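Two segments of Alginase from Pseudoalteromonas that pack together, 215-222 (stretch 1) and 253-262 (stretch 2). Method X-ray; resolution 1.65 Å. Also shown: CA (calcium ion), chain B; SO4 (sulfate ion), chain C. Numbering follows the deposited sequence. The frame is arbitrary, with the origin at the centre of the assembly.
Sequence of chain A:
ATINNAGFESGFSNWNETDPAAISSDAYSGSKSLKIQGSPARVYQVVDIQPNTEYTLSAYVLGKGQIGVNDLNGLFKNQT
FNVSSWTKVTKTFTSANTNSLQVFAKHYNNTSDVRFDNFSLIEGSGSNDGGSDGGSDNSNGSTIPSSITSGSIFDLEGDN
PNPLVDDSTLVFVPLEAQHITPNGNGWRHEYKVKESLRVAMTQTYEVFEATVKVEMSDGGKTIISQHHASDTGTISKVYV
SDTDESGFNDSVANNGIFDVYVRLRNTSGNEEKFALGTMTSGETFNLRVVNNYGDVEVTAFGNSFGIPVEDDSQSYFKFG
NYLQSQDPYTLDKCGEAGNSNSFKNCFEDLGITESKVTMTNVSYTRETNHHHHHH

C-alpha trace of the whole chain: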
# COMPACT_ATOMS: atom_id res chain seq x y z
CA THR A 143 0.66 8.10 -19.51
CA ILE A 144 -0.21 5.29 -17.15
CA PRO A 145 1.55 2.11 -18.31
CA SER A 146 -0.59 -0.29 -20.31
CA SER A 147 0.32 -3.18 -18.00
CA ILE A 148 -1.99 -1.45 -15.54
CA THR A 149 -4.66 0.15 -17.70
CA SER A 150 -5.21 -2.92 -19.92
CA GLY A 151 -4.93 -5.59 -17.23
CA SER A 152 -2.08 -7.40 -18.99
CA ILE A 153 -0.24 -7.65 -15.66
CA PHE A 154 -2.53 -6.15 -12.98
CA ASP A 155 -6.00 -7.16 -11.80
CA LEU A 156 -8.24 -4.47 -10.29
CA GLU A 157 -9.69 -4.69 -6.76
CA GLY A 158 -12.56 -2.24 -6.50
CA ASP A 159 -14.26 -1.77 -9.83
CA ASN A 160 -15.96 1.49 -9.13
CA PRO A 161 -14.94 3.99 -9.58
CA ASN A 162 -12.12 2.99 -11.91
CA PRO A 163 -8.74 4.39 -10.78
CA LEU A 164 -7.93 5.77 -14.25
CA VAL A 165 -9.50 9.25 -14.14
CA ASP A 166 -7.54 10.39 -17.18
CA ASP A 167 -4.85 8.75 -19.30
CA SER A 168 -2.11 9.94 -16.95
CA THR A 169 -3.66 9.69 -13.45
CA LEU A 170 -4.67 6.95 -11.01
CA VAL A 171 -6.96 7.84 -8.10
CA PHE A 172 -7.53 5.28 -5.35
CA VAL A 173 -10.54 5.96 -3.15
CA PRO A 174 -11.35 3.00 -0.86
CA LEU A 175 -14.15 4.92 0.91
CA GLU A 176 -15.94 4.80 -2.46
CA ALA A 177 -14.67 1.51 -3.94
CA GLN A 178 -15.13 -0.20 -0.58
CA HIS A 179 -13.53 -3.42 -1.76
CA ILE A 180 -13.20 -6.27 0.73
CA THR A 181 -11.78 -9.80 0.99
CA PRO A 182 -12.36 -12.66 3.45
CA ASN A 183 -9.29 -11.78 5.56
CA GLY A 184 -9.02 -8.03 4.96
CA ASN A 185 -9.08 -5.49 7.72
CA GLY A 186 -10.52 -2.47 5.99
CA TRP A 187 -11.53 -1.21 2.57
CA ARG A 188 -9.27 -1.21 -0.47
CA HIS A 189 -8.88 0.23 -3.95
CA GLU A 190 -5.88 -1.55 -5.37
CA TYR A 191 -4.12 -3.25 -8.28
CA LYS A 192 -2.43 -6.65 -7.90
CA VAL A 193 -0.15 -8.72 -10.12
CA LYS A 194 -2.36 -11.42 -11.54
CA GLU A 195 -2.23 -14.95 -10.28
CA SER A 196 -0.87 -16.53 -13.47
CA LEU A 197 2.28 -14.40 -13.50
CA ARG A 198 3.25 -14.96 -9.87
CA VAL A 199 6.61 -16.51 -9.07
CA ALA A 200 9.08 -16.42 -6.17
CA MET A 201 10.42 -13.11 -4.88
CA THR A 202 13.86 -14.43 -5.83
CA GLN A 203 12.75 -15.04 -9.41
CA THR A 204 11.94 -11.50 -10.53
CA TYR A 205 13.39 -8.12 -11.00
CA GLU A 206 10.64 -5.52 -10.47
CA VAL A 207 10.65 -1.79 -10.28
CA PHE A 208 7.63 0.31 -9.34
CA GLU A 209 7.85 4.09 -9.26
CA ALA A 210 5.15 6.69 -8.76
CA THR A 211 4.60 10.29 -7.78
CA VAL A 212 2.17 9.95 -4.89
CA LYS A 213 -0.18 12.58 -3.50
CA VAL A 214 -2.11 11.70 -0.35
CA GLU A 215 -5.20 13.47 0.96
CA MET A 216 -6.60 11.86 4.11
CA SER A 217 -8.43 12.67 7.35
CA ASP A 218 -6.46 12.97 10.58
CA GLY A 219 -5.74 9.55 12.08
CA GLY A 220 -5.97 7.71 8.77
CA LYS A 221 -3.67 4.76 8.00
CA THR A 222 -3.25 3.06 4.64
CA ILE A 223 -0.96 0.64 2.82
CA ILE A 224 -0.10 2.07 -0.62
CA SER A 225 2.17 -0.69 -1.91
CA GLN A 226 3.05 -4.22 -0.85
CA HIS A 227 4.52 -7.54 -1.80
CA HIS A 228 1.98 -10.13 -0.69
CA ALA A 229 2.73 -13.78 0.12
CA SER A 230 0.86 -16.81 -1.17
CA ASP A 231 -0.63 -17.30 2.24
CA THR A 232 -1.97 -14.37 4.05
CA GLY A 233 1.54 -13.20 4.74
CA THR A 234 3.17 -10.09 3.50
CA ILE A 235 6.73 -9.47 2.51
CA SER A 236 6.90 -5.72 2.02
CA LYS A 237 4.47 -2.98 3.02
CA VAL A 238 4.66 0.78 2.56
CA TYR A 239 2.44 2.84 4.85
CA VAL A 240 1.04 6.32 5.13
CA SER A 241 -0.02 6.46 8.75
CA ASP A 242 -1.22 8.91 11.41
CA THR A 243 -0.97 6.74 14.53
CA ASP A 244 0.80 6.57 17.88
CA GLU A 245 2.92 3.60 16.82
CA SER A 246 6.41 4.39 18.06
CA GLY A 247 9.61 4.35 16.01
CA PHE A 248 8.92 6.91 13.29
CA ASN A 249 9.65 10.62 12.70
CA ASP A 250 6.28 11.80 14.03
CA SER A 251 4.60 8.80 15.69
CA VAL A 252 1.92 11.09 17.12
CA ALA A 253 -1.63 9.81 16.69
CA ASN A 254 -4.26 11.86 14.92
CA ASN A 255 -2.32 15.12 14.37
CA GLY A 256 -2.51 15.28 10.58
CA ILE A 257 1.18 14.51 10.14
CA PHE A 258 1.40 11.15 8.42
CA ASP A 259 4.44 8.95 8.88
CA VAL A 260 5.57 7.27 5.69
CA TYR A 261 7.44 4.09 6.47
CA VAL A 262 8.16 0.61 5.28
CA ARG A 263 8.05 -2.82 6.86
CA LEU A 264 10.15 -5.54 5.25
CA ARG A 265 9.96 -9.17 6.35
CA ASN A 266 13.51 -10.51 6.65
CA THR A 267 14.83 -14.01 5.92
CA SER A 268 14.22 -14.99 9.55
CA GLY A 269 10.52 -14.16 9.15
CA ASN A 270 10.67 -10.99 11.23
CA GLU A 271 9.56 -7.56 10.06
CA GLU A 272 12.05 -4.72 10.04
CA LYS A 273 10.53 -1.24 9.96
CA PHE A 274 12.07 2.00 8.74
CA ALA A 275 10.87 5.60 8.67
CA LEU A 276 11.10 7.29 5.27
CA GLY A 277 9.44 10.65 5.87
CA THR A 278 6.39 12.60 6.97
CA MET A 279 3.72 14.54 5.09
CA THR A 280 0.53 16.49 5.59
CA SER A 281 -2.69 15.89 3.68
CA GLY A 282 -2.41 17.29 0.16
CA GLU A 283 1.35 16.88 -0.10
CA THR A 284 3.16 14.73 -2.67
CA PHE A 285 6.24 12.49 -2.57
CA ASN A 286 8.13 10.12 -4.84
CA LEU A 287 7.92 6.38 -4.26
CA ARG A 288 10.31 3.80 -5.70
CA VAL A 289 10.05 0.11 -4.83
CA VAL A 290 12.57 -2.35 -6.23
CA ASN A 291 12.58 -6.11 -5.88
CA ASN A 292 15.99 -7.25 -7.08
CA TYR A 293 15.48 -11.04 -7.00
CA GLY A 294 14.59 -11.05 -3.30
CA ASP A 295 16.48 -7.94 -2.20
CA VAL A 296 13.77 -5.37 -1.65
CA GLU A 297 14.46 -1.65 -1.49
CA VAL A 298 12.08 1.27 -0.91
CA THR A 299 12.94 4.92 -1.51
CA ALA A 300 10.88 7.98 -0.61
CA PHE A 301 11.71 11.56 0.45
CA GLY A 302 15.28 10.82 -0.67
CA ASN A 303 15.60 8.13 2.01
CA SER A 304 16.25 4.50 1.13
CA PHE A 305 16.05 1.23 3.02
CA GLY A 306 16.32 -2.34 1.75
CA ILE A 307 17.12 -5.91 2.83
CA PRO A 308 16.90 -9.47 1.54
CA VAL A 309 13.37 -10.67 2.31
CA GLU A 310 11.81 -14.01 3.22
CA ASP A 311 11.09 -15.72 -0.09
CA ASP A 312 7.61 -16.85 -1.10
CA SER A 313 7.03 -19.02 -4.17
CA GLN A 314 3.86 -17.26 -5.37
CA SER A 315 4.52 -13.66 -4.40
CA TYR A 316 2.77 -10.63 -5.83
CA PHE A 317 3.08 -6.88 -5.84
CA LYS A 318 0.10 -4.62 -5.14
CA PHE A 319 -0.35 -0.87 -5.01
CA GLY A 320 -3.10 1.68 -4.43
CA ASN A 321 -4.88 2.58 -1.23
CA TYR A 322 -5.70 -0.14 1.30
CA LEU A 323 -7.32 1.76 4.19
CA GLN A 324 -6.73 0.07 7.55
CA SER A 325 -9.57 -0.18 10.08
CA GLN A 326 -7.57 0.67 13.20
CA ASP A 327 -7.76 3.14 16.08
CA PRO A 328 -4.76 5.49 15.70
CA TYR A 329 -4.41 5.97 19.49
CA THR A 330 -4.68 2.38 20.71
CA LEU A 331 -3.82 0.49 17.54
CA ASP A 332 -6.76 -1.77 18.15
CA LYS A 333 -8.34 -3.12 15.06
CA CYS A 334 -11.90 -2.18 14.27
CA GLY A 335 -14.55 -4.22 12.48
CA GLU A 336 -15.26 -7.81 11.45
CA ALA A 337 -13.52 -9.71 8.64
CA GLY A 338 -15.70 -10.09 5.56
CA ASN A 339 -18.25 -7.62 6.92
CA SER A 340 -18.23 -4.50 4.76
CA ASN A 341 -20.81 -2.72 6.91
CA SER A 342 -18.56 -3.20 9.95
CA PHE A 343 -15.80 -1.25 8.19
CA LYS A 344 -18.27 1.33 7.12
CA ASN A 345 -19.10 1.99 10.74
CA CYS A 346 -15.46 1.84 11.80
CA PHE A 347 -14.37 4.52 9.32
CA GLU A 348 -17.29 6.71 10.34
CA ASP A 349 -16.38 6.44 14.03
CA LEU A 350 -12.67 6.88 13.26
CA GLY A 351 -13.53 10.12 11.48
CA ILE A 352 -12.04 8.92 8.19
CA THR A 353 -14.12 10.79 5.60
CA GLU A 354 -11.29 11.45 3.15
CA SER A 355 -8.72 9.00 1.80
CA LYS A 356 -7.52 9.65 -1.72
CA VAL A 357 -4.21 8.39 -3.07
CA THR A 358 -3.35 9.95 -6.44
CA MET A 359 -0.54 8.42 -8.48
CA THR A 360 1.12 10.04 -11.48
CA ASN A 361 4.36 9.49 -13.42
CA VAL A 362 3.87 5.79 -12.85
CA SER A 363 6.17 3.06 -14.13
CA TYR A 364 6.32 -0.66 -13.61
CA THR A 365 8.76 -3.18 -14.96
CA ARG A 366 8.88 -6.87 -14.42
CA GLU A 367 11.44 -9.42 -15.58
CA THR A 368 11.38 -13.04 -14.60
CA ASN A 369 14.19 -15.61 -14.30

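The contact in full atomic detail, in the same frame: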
# COMPACT_ATOMS: atom_id res chain seq x y z
N GLU A 215 -4.27 12.59 0.26
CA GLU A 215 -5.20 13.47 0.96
C GLU A 215 -6.04 12.57 1.86
O GLU A 215 -6.73 11.67 1.37
CB GLU A 215 -6.10 14.20 -0.02
CG GLU A 215 -5.37 15.12 -0.99
CD GLU A 215 -6.25 15.52 -2.16
OE1 GLU A 215 -6.97 16.53 -2.05
OE2 GLU A 215 -6.25 14.80 -3.19
N MET A 216 -5.95 12.78 3.17
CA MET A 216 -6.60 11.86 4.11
C MET A 216 -6.90 12.53 5.44
O MET A 216 -6.10 13.33 5.93
CB MET A 216 -5.74 10.61 4.33
CG MET A 216 -6.32 9.59 5.30
SD MET A 216 -5.73 7.89 5.05
CE MET A 216 -3.95 8.10 5.20
N SER A 217 -8.04 12.17 6.03
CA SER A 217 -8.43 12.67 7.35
C SER A 217 -7.40 12.35 8.43
O SER A 217 -6.75 11.31 8.39
CB SER A 217 -9.76 12.05 7.77
OG SER A 217 -10.74 12.22 6.76
N ASP A 218 -7.29 13.24 9.41
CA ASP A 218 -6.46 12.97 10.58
C ASP A 218 -6.72 11.57 11.12
O ASP A 218 -7.88 11.13 11.22
CB ASP A 218 -6.72 14.00 11.69
CG ASP A 218 -6.30 15.42 11.30
OD1 ASP A 218 -5.68 15.61 10.24
OD2 ASP A 218 -6.60 16.36 12.07
N GLY A 219 -5.65 10.86 11.46
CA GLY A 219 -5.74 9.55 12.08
C GLY A 219 -5.79 8.41 11.08
O GLY A 219 -5.74 7.24 11.47
N GLY A 220 -5.90 8.74 9.80
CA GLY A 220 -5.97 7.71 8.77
C GLY A 220 -4.69 6.89 8.66
O GLY A 220 -3.60 7.38 8.98
N LYS A 221 -4.82 5.64 8.23
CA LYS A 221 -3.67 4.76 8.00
C LYS A 221 -3.94 3.85 6.80
O LYS A 221 -4.94 3.12 6.78
CB LYS A 221 -3.40 3.92 9.23
CG LYS A 221 -2.34 2.83 9.05
CD LYS A 221 -2.07 2.16 10.38
CE LYS A 221 -1.05 1.04 10.25
NZ LYS A 221 -0.77 0.39 11.57
N THR A 222 -3.05 3.89 5.82
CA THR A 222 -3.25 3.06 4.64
C THR A 222 -1.96 2.39 4.20
O THR A 222 -0.86 2.87 4.51
CB THR A 222 -3.78 3.88 3.46
OG1 THR A 222 -3.94 3.02 2.32
CG2 THR A 222 -2.82 5.01 3.11
N ALA A 253 -0.32 10.15 17.23
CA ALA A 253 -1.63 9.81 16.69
C ALA A 253 -2.49 11.02 16.37
O ALA A 253 -2.57 11.97 17.14
CB ALA A 253 -2.37 8.88 17.66
N ASN A 254 -3.14 10.97 15.21
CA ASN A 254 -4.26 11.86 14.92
C ASN A 254 -3.92 13.36 14.88
O ASN A 254 -4.76 14.18 15.24
CB ASN A 254 -5.38 11.60 15.94
CG ASN A 254 -6.74 12.07 15.46
OD1 ASN A 254 -7.05 12.01 14.27
ND2 ASN A 254 -7.58 12.54 16.40
N ASN A 255 -2.71 13.71 14.45
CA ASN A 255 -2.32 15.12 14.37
C ASN A 255 -2.16 15.65 12.95
O ASN A 255 -1.71 16.78 12.75
CB ASN A 255 -1.06 15.39 15.19
CG ASN A 255 0.19 14.89 14.51
OD1 ASN A 255 0.11 14.06 13.62
ND2 ASN A 255 1.35 15.40 14.92
N GLY A 256 -2.53 14.84 11.96
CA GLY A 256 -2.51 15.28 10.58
C GLY A 256 -1.16 15.12 9.91
O GLY A 256 -1.02 15.34 8.71
N ILE A 257 -0.15 14.77 10.70
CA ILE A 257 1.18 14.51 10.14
C ILE A 257 1.33 13.01 9.95
O ILE A 257 1.44 12.26 10.91
CB ILE A 257 2.30 15.04 11.06
CG1 ILE A 257 2.15 16.55 11.26
CG2 ILE A 257 3.67 14.70 10.47
CD1 ILE A 257 3.21 17.15 12.17
N PHE A 258 1.33 12.57 8.70
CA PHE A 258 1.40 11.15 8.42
C PHE A 258 2.84 10.70 8.33
O PHE A 258 3.65 11.32 7.64
CB PHE A 258 0.67 10.84 7.11
CG PHE A 258 -0.77 11.21 7.13
CD1 PHE A 258 -1.19 12.48 6.76
CD2 PHE A 258 -1.72 10.29 7.57
CE1 PHE A 258 -2.53 12.82 6.80
CE2 PHE A 258 -3.07 10.63 7.62
CZ PHE A 258 -3.47 11.90 7.24
N ASP A 259 3.16 9.63 9.05
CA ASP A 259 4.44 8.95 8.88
C ASP A 259 4.38 8.11 7.61
O ASP A 259 3.37 7.46 7.33
CB ASP A 259 4.70 8.03 10.07
CG ASP A 259 4.97 8.81 11.34
OD1 ASP A 259 5.97 9.55 11.38
OD2 ASP A 259 4.17 8.70 12.29
N VAL A 260 5.46 8.15 6.84
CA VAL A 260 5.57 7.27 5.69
C VAL A 260 6.71 6.34 6.01
O VAL A 260 7.83 6.78 6.27
CB VAL A 260 5.89 8.04 4.40
CG1 VAL A 260 6.02 7.07 3.23
CG2 VAL A 260 4.83 9.10 4.13
N TYR A 261 6.43 5.05 6.05
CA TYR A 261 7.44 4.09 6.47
C TYR A 261 7.23 2.77 5.77
O TYR A 261 6.19 2.54 5.12
CB TYR A 261 7.42 3.89 7.99
CG TYR A 261 6.12 3.35 8.57
CD1 TYR A 261 5.90 1.98 8.70
CD2 TYR A 261 5.14 4.21 9.02
CE1 TYR A 261 4.73 1.49 9.25
CE2 TYR A 261 3.95 3.73 9.57
CZ TYR A 261 3.76 2.37 9.68
OH TYR A 261 2.58 1.90 10.22
N VAL A 262 8.23 1.91 5.90
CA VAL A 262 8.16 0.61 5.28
C VAL A 262 8.40 -0.49 6.30
O VAL A 262 9.19 -0.32 7.24
CB VAL A 262 9.18 0.50 4.12
CG1 VAL A 262 10.61 0.70 4.65
CG2 VAL A 262 9.04 -0.83 3.42
CA CA B . 0.92 11.82 13.19
S SO4 C . 0.39 -3.32 11.32
O1 SO4 C . 0.53 -1.88 11.32
O2 SO4 C . -0.67 -3.74 12.24
O3 SO4 C . 0.05 -3.71 9.95
O4 SO4 C . 1.65 -3.95 11.71
O HOH W 1 -7.07 16.07 15.00
O HOH W 2 0.98 2.59 12.60
O HOH W 3 1.83 9.48 13.24

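The contact is built mainly from apolar and edge-on packing, with two waters bridging polar groups across it. Phe258 gives up more surface here than any other residue. Its CA-to-CB bond runs sideways, but with chi1 at m the ring reaches the other stretch. Met216 meets it with a flexible thioether chain, CE lying 3.6 Å from Phe258 CE2. Carbonyl oxygens gather at the ring edge, near its plane: Met216 O and Ser217 O lie 3.3 and 3.5 Å from Phe258 CZ, and Gly220 O lies 3.6 Å from Phe258 CE2. An aromatic edge, with its slightly positive hydrogens, suits such oxygens.

Ser217 and Gly220, which supply two of these carbonyls, are the ends of a type II turn, closed by a backbone hydrogen bond from Gly220 N to Ser217 O (3.1 Å). Glycine fits its third position, where Gly219 has phi/psi of 89/-7; a CB would be jammed against the preceding carbonyl oxygen. At Gly220 a CB would come within 2.5 Å of Met216 CG. Gly256 (86/-8) is similarly constrained, and its bare CA lets Asp218 OD1 approach to 3.2 Å.

No clear direct hydrogen bond joins the stretches; water spans the polar gaps. Water 1 donates to Asp218 OD2 and Asn254 O, both 3.0 Å away. Water 2 accepts from Lys221 NZ (3.0 Å) and donates to Tyr261 OH (2.9 Å). Lys221, fully extended, brings its CE to 3.7 Å from Tyr261 OH, while its NZ donates to sulfate O1 at 2.6 Å, as suits a cationic amine.

Calcium binds stretch 2. Asn255 OD1 and Ile257 O each bind it at 2.4 Å, and water 3 at 2.5 Å; other ligands come from elsewhere in the structure. Asn255 OD1 also accepts from Ile257 N (3.0 Å), so one amide oxygen serves both metal and backbone.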